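Local coordinates for protein 3-chlorocatechol 1,2-dioxygenase (Rhodococcus opacus, PDB 2BOY) that binds ferric iron and probably cleaves the ring of catechols between its two hydroxyl-bearing carbons, a step in the breakdown of aromatic hydrocarbons, at residues 69-74 with 226-231; 81-86 with 146-151; 92-97 with 160-165. One frame throughout, in Å; residues are numbered along the deposited sequence. Where two conformers were deposited one is given.

Interaction 1 (69-74 with 226-231); sequences GSQSSI and PELLLS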
loop_
_atom_site.group_PDB
_atom_site.type_symbol
_atom_site.label_atom_id
_atom_site.label_comp_id
_atom_site.label_asym_id
_atom_site.label_seq_id
_atom_site.Cartn_x
_atom_site.Cartn_y
_atom_site.Cartn_z
ATOM N N GLY A 69 -19.524 -1.858 26.130
ATOM C CA GLY A 69 -18.879 -1.462 27.360
ATOM C C GLY A 69 -18.218 -0.109 27.270
ATOM O O GLY A 69 -18.654 0.751 26.509
ATOM N N SER A 70 -17.152 0.075 28.042
ATOM C CA SER A 70 -16.506 1.393 28.096
ATOM C C SER A 70 -15.632 1.669 26.852
ATOM O O SER A 70 -15.503 0.801 25.968
ATOM C CB SER A 70 -15.732 1.545 29.414
ATOM O OG SER A 70 -14.682 0.589 29.535
ATOM N N GLN A 71 -15.053 2.874 26.780
ATOM C CA GLN A 71 -14.425 3.339 25.564
ATOM C C GLN A 71 -13.252 2.460 25.125
ATOM O O GLN A 71 -12.467 2.018 25.951
ATOM C CB GLN A 71 -13.971 4.792 25.711
ATOM C CG GLN A 71 -13.433 5.419 24.379
ATOM C CD GLN A 71 -14.446 5.408 23.211
ATOM O OE1 GLN A 71 -14.638 4.395 22.543
ATOM N NE2 GLN A 71 -15.066 6.576 22.953
ATOM N N SER A 72 -13.139 2.232 23.819
ATOM C CA SER A 72 -12.144 1.298 23.267
ATOM C C SER A 72 -11.137 2.104 22.468
ATOM O O SER A 72 -11.389 3.276 22.189
ATOM C CB SER A 72 -12.824 0.298 22.316
ATOM O OG SER A 72 -13.603 1.028 21.384
ATOM N N SER A 73 -10.038 1.458 22.045
ATOM C CA SER A 73 -9.083 2.118 21.148
ATOM C C SER A 73 -8.328 1.124 20.275
ATOM O O SER A 73 -8.558 -0.092 20.381
ATOM C CB SER A 73 -8.113 3.009 21.925
ATOM O OG SER A 73 -7.425 3.862 21.000
ATOM N N ILE A 74 -7.434 1.615 19.410
ATOM C CA ILE A 74 -6.675 0.695 18.552
ATOM C C ILE A 74 -5.824 -0.231 19.392
ATOM O O ILE A 74 -5.420 0.122 20.510
ATOM C CB ILE A 74 -5.803 1.414 17.494
ATOM C CG1 ILE A 74 -4.641 2.184 18.171
ATOM C CG2 ILE A 74 -6.650 2.396 16.610
ATOM C CD1 ILE A 74 -3.644 2.758 17.162
ATOM N N PRO A 226 -11.371 11.184 24.392
ATOM C CA PRO A 226 -11.427 11.950 25.627
ATOM C C PRO A 226 -11.747 11.081 26.833
ATOM O O PRO A 226 -11.335 11.460 27.914
ATOM C CB PRO A 226 -12.540 12.984 25.376
ATOM C CG PRO A 226 -13.363 12.452 24.219
ATOM C CD PRO A 226 -12.421 11.567 23.410
ATOM N N GLU A 227 -12.494 9.992 26.670
ATOM C CA GLU A 227 -12.814 9.103 27.797
ATOM C C GLU A 227 -11.597 8.378 28.334
ATOM O O GLU A 227 -11.663 7.834 29.430
ATOM C CB GLU A 227 -13.859 8.039 27.410
ATOM C CG GLU A 227 -15.168 8.611 26.870
ATOM C CD GLU A 227 -15.139 8.978 25.377
ATOM O OE1 GLU A 227 -16.185 9.496 24.863
ATOM O OE2 GLU A 227 -14.089 8.793 24.706
ATOM N N LEU A 228 -10.486 8.425 27.586
ATOM C CA LEU A 228 -9.281 7.617 27.897
ATOM C C LEU A 228 -8.116 8.440 28.503
ATOM O O LEU A 228 -7.004 7.942 28.679
ATOM C CB LEU A 228 -8.797 6.936 26.606
ATOM C CG LEU A 228 -9.883 6.076 25.896
ATOM C CD1 LEU A 228 -9.358 5.548 24.570
ATOM C CD2 LEU A 228 -10.364 4.936 26.841
ATOM N N LEU A 229 -8.389 9.687 28.831
ATOM C CA LEU A 229 -7.397 10.527 29.477
ATOM C C LEU A 229 -7.439 10.409 31.014
ATOM O O LEU A 229 -8.487 10.630 31.643
ATOM C CB LEU A 229 -7.541 11.974 28.999
ATOM C CG LEU A 229 -7.258 12.186 27.484
ATOM C CD1 LEU A 229 -7.955 13.463 27.022
ATOM C CD2 LEU A 229 -5.757 12.291 27.287
ATOM N N LEU A 230 -6.306 10.029 31.598
ATOM C CA LEU A 230 -6.223 9.820 33.039
ATOM C C LEU A 230 -5.708 11.072 33.716
ATOM O O LEU A 230 -4.913 11.804 33.121
ATOM C CB LEU A 230 -5.218 8.720 33.356
ATOM C CG LEU A 230 -5.483 7.315 32.802
ATOM C CD1 LEU A 230 -4.274 6.417 33.087
ATOM C CD2 LEU A 230 -6.760 6.701 33.375
ATOM N N SER A 231 -6.160 11.294 34.946
ATOM C CA SER A 231 -5.580 12.315 35.824
ATOM C C SER A 231 -4.650 11.646 36.822
ATOM O O SER A 231 -4.956 10.588 37.359
ATOM C CB SER A 231 -6.681 13.070 36.564
ATOM O OG SER A 231 -7.428 12.191 37.381
#
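Gln-71 lies against the short 3-10 turn at 226-228, its CB 3.7 Å from CB of Glu-227, and the two chains then run obliquely across one another until their polar ends meet. With CG anti to the backbone N (chi1 -173°) and a bend at chi2, the glutamine turns its amide to Glu-227. Gln-71 NE2 donates to Glu-227 OE2 at 3.0 Å along an almost straight N-H (167°). The acceptor lies in the amide plane, yet the N-H comes down on OE2 from above the carboxylate, whose plane is turned 71° from the amide. Glutamine suits this place because its other end accepts: OE1 takes the backbone N of Ser-72 at 2.9 Å on an in-plane lone pair, and Lys-225 NZ bonds to it as well. With the amide held at both ends, its flip is settled. The positive lysine near OE1 and the glutamate at NE2 would both polarise the amide in the same sense.

In the intradiol dioxygenase fold, this chain leads from helix 56-64 of the helical N-terminal part to the beta-sandwich that carries the iron, and here it meets the 3-10 turn that leads into strand 229-236. Next to the polar pair sits buried Leu-228, crossing Gln-71 at about a right angle. Its branched end reaches the backbone: CD2 lies 3.7 Å from Gln-71 O and 3.8 Å from Gln-71 CB, while CD1 touches Ser-73 CB at 3.9 Å. Serine is small enough to pack by its CB in this interior, and its OG is satisfied by Ala-223 O. Ser-72 points its CB away, and its OG bonds Glu-60 OE2 of helix 56-64; two residues further on, Ile-74 touches the bound benzhydroxamic acid.

Interaction 2 (81-86 with 146-151); sequences PGAPEL and RGKIRT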
loop_
_atom_site.group_PDB
_atom_site.type_symbol
_atom_site.label_atom_id
_atom_site.label_comp_id
_atom_site.label_asym_id
_atom_site.label_seq_id
_atom_site.Cartn_x
_atom_site.Cartn_y
_atom_site.Cartn_z
ATOM N N PRO A 81 1.696 -11.911 22.859
ATOM C CA PRO A 81 0.986 -12.855 23.722
ATOM C C PRO A 81 1.937 -13.533 24.668
ATOM O O PRO A 81 3.160 -13.529 24.433
ATOM C CB PRO A 81 0.430 -13.900 22.720
ATOM C CG PRO A 81 1.452 -13.869 21.597
ATOM C CD PRO A 81 1.696 -12.367 21.449
ATOM N N GLY A 82 1.378 -14.096 25.733
ATOM C CA GLY A 82 2.168 -14.865 26.651
ATOM C C GLY A 82 2.790 -14.133 27.833
ATOM O O GLY A 82 3.602 -14.737 28.534
ATOM N N ALA A 83 2.434 -12.876 28.063
ATOM C CA ALA A 83 3.013 -12.140 29.221
ATOM C C ALA A 83 2.786 -12.884 30.533
ATOM O O ALA A 83 1.756 -13.573 30.689
ATOM C CB ALA A 83 2.423 -10.685 29.303
ATOM N N PRO A 84 3.716 -12.764 31.482
ATOM C CA PRO A 84 3.597 -13.485 32.756
ATOM C C PRO A 84 2.371 -13.057 33.579
ATOM O O PRO A 84 1.977 -11.885 33.587
ATOM C CB PRO A 84 4.909 -13.145 33.478
ATOM C CG PRO A 84 5.340 -11.820 32.854
ATOM C CD PRO A 84 4.930 -11.912 31.427
ATOM N N GLU A 85 1.743 -14.016 34.231
ATOM C CA GLU A 85 0.693 -13.735 35.215
ATOM C C GLU A 85 1.413 -13.151 36.424
ATOM O O GLU A 85 2.307 -13.789 36.990
ATOM C CB GLU A 85 -0.025 -15.024 35.634
ATOM C CG GLU A 85 -0.267 -15.996 34.473
ATOM C CD GLU A 85 -1.265 -17.114 34.810
ATOM O OE1 GLU A 85 -1.248 -17.583 35.969
ATOM O OE2 GLU A 85 -2.067 -17.512 33.912
ATOM N N LEU A 86 1.086 -11.911 36.769
ATOM C CA LEU A 86 1.793 -11.220 37.863
ATOM C C LEU A 86 1.261 -11.725 39.194
ATOM O O LEU A 86 0.150 -12.232 39.264
ATOM C CB LEU A 86 1.553 -9.708 37.753
ATOM C CG LEU A 86 1.958 -9.080 36.426
ATOM C CD1 LEU A 86 1.750 -7.547 36.453
ATOM C CD2 LEU A 86 3.388 -9.408 36.048
ATOM N N ARG A 146 5.240 -5.931 30.334
ATOM C CA ARG A 146 4.106 -6.711 29.814
ATOM C C ARG A 146 3.654 -7.660 30.909
ATOM O O ARG A 146 4.479 -8.417 31.470
ATOM C CB ARG A 146 4.584 -7.521 28.596
ATOM C CG ARG A 146 5.054 -6.666 27.415
ATOM C CD ARG A 146 5.578 -7.455 26.196
ATOM N NE ARG A 146 6.039 -6.586 25.115
ATOM C CZ ARG A 146 5.271 -6.053 24.156
ATOM N NH1 ARG A 146 3.928 -6.261 24.124
ATOM N NH2 ARG A 146 5.844 -5.306 23.213
ATOM N N GLY A 147 2.346 -7.669 31.225
ATOM C CA GLY A 147 1.871 -8.548 32.285
ATOM C C GLY A 147 0.380 -8.822 32.226
ATOM O O GLY A 147 -0.393 -8.014 31.669
ATOM N N LYS A 148 -0.015 -9.913 32.865
ATOM C CA LYS A 148 -1.424 -10.264 32.999
ATOM C C LYS A 148 -1.818 -10.210 34.471
ATOM O O LYS A 148 -1.100 -10.723 35.327
ATOM C CB LYS A 148 -1.672 -11.671 32.482
ATOM C CG LYS A 148 -1.432 -11.787 30.986
ATOM C CD LYS A 148 -1.515 -13.208 30.568
ATOM C CE LYS A 148 -1.537 -13.341 29.062
ATOM N NZ LYS A 148 -1.785 -14.752 28.792
ATOM N N ILE A 149 -2.977 -9.623 34.736
ATOM C CA ILE A 149 -3.547 -9.555 36.074
ATOM C C ILE A 149 -5.029 -9.923 36.008
ATOM O O ILE A 149 -5.605 -10.089 34.905
ATOM C CB ILE A 149 -3.404 -8.145 36.608
ATOM C CG1 ILE A 149 -3.926 -7.183 35.562
ATOM C CG2 ILE A 149 -1.917 -7.823 36.855
ATOM C CD1 ILE A 149 -4.236 -5.827 36.070
ATOM N N ARG A 150 -5.626 -10.089 37.183
ATOM C CA ARG A 150 -7.026 -10.503 37.294
ATOM C C ARG A 150 -7.700 -9.538 38.251
ATOM O O ARG A 150 -7.065 -9.148 39.230
ATOM C CB ARG A 150 -7.121 -11.898 37.924
ATOM C CG ARG A 150 -6.675 -13.059 37.044
ATOM C CD ARG A 150 -6.586 -14.355 37.867
ATOM N NE ARG A 150 -7.089 -15.554 37.183
ATOM C CZ ARG A 150 -8.347 -15.983 37.243
ATOM N NH1 ARG A 150 -9.264 -15.289 37.905
ATOM N NH2 ARG A 150 -8.696 -17.103 36.618
ATOM N N THR A 151 -8.970 -9.184 38.027
ATOM C CA THR A 151 -9.711 -8.455 39.055
ATOM C C THR A 151 -10.012 -9.408 40.202
ATOM O O THR A 151 -10.179 -10.641 39.973
ATOM C CB THR A 151 -11.042 -7.874 38.543
ATOM O OG1 THR A 151 -11.861 -8.913 37.952
ATOM C CG2 THR A 151 -10.782 -6.833 37.420
HETATM O O HOH W 1 -1.999 -12.827 37.077
#
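Lys-148 O is gripped by Leu-86 N at 2.9 Å, nearly straight (174°), and by a water that donates at 2.9 Å and also donates to Leu-86 O, while Glu-85 CA adds a longer C-H...O contact. This is a single beta bridge: Lys-148 N bonds Pro-84 O at 2.9 Å, so Lys-148 spans the residues before and after Glu-85. The other edge of strand 146-150 pairs with 121-125 in the beta-sandwich, through Gly-147 and Ile-149, so the loop adds one residue's worth of pairing to this edge. Pro-84 suits an irregular chain of this kind, since its ring nitrogen has no N-H to satisfy.

The lysine stem is extended beyond CG and passes by Ala-83, its CD 3.3 Å from Ala-83 O. A long methylene chain can lie there while NZ extends beyond it, 5.8 Å from Glu-85 OE2, too far for contact, though the opposite charges may attract weakly. Ala-83 is small enough to press its CB onto the strand backbone, 3.6 Å from Gly-147 N. Gly-147, without a side chain, lets Leu-86 close over its CA. Arg-146 leads its guanidinium away to Ser-134 and Tyr-78 O, near the iron ligand Tyr-133. On the far end, Leu-86 CD1 meets Ile-149 CG2 at 3.7 Å.

Interaction 3 (92-97 with 160-165); sequences MPMRDD and RTIVPA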
loop_
_atom_site.group_PDB
_atom_site.type_symbol
_atom_site.label_atom_id
_atom_site.label_comp_id
_atom_site.label_asym_id
_atom_site.label_seq_id
_atom_site.Cartn_x
_atom_site.Cartn_y
_atom_site.Cartn_z
ATOM N N MET A 92 4.454 -4.577 37.337
ATOM C CA MET A 92 4.881 -4.843 35.971
ATOM C C MET A 92 6.359 -5.251 35.952
ATOM O O MET A 92 7.125 -4.759 36.815
ATOM C CB MET A 92 4.684 -3.602 35.083
ATOM C CG MET A 92 3.182 -3.191 34.849
ATOM S SD MET A 92 2.253 -4.482 33.983
ATOM C CE MET A 92 2.806 -4.244 32.311
ATOM N N PRO A 93 6.750 -6.159 35.044
ATOM C CA PRO A 93 8.155 -6.604 34.969
ATOM C C PRO A 93 9.089 -5.454 34.650
ATOM O O PRO A 93 8.918 -4.771 33.619
ATOM C CB PRO A 93 8.143 -7.700 33.891
ATOM C CG PRO A 93 6.692 -8.282 33.959
ATOM C CD PRO A 93 5.867 -6.954 34.144
ATOM N N MET A 94 10.000 -5.176 35.608
ATOM C CA MET A 94 10.885 -4.033 35.503
ATOM C C MET A 94 12.295 -4.459 35.936
ATOM O O MET A 94 12.452 -5.389 36.727
ATOM C CB MET A 94 10.390 -2.919 36.440
ATOM C CG MET A 94 9.131 -2.276 35.948
ATOM S SD MET A 94 8.561 -0.937 36.948
ATOM C CE MET A 94 7.809 -1.825 38.263
ATOM N N ARG A 95 13.302 -3.758 35.439
ATOM C CA ARG A 95 14.678 -4.088 35.802
ATOM C C ARG A 95 14.961 -3.582 37.211
ATOM O O ARG A 95 14.274 -2.681 37.678
ATOM C CB ARG A 95 15.651 -3.447 34.813
ATOM C CG ARG A 95 15.576 -4.178 33.443
ATOM C CD ARG A 95 16.081 -3.361 32.273
ATOM N NE ARG A 95 15.220 -2.232 31.890
ATOM C CZ ARG A 95 15.392 -1.544 30.764
ATOM N NH1 ARG A 95 16.391 -1.862 29.937
ATOM N NH2 ARG A 95 14.596 -0.537 30.452
ATOM N N ASP A 96 15.980 -4.143 37.881
ATOM C CA ASP A 96 16.293 -3.676 39.241
ATOM C C ASP A 96 16.656 -2.193 39.321
ATOM O O ASP A 96 16.577 -1.593 40.401
ATOM C CB ASP A 96 17.355 -4.506 39.998
ATOM C CG ASP A 96 18.603 -4.821 39.188
ATOM O OD1 ASP A 96 18.962 -4.095 38.239
ATOM O OD2 ASP A 96 19.325 -5.804 39.481
ATOM N N ASP A 97 17.027 -1.589 38.208
ATOM C CA ASP A 97 17.362 -0.161 38.224
ATOM C C ASP A 97 16.487 0.638 37.259
ATOM O O ASP A 97 16.911 1.650 36.694
ATOM C CB ASP A 97 18.857 0.047 37.919
ATOM C CG ASP A 97 19.264 -0.459 36.547
ATOM O OD1 ASP A 97 18.409 -1.051 35.797
ATOM O OD2 ASP A 97 20.438 -0.328 36.138
ATOM N N ARG A 160 1.421 -1.691 40.137
ATOM C CA ARG A 160 2.569 -0.795 40.186
ATOM C C ARG A 160 3.391 -0.854 38.887
ATOM O O ARG A 160 3.774 -1.925 38.409
ATOM C CB ARG A 160 3.478 -1.122 41.379
ATOM C CG ARG A 160 4.749 -0.295 41.417
ATOM C CD ARG A 160 5.591 -0.436 42.702
ATOM N NE ARG A 160 7.021 -0.535 42.358
ATOM C CZ ARG A 160 7.819 -1.559 42.703
ATOM N NH1 ARG A 160 7.345 -2.564 43.433
ATOM N NH2 ARG A 160 9.103 -1.580 42.333
ATOM N N THR A 161 3.689 0.309 38.341
ATOM C CA THR A 161 4.501 0.369 37.156
ATOM C C THR A 161 5.245 1.701 37.162
ATOM O O THR A 161 5.447 2.293 38.235
ATOM C CB THR A 161 3.610 0.104 35.917
ATOM O OG1 THR A 161 4.404 0.081 34.761
ATOM C CG2 THR A 161 2.552 1.209 35.690
ATOM N N ILE A 162 5.721 2.117 36.000
ATOM C CA ILE A 162 6.389 3.392 35.834
ATOM C C ILE A 162 5.606 4.134 34.762
ATOM O O ILE A 162 4.953 3.486 33.952
ATOM C CB ILE A 162 7.886 3.104 35.500
ATOM C CG1 ILE A 162 8.672 3.101 36.826
ATOM C CG2 ILE A 162 8.469 4.080 34.511
ATOM C CD1 ILE A 162 9.893 2.185 36.828
ATOM N N VAL A 163 5.573 5.464 34.808
ATOM C CA VAL A 163 4.914 6.242 33.740
ATOM C C VAL A 163 5.665 6.054 32.433
ATOM O O VAL A 163 6.865 6.365 32.371
ATOM C CB VAL A 163 4.794 7.753 34.102
ATOM C CG1 VAL A 163 4.035 8.512 33.021
ATOM C CG2 VAL A 163 4.080 7.923 35.448
ATOM N N PRO A 164 4.995 5.540 31.374
ATOM C CA PRO A 164 5.679 5.342 30.100
ATOM C C PRO A 164 6.001 6.701 29.484
ATOM O O PRO A 164 5.284 7.665 29.729
ATOM C CB PRO A 164 4.623 4.603 29.206
ATOM C CG PRO A 164 3.262 5.057 29.785
ATOM C CD PRO A 164 3.545 5.223 31.307
ATOM N N ALA A 165 7.073 6.766 28.708
ATOM C CA ALA A 165 7.354 7.922 27.862
ATOM C C ALA A 165 6.510 7.875 26.590
ATOM O O ALA A 165 6.158 6.802 26.128
ATOM C CB ALA A 165 8.849 7.938 27.467
#
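Met-92 opens the contact with its backbone N, which donates to Arg-160 O at 2.9 Å in a nearly straight bond (168°). Strand 156-162 belongs to the beta-sandwich of the intradiol dioxygenases and pairs with strand 102-110. Arg-160 bonds instead to the loop, through Tyr-90 as well as Met-92, whereas its neighbour Thr-161 bonds to Leu-103; the loop thus follows the margin of the sheet without forming a regular strand.

The Met-92 side chain runs beside that of Thr-161, both pointing the same way, and CG presses to 3.5 Å from Thr-161 CB, a tight carbon pair. An unbranched methionine can come this close, and bends at chi2 and chi3, its end leading away from the strand. Threonine offers a CB to this packing and a hydroxyl whose main partner is Gln-126 OE1; Gln-126 also bonds Ile-162 O through NE2.

Past Pro-93, the chain returns with Met-94, which carries most of the apolar contact. Its chain stays extended as far as SD and bends only at chi3 (-79°), which turns CE back over the strand. There CE rests over one face of the Arg-160 guanidinium, 4.3 Å from NH2, and 4.1 Å from Thr-161 CA. Sulfur, large and polarisable, suits close packing against a branched hydrocarbon: crossing Ile-162 obliquely, SD comes within 3.4 Å of its CD1.

All three contacts tie the long loop between helix 56-64 and strand 102-110 to one mixed sheet, and its residues meet the sheet in the order 69-74, 81-86, 92-97. Interactions 2 and 3 are nested inside the chain loop closed by interaction 1, and their own segments alternate, with partners on successive strands 146-150 and 156-162. Their centres lie 14 Å apart and they touch: Met-92 CE packs on Arg-146 N and Pro-93 CG on Arg-146 O. Interaction 1, at the turn leading into strand 229-236, is centred 21 and 22 Å away. The loop is thus held to the sandwich at three places, and contributes Ile-74 to the benzhydroxamic acid pocket.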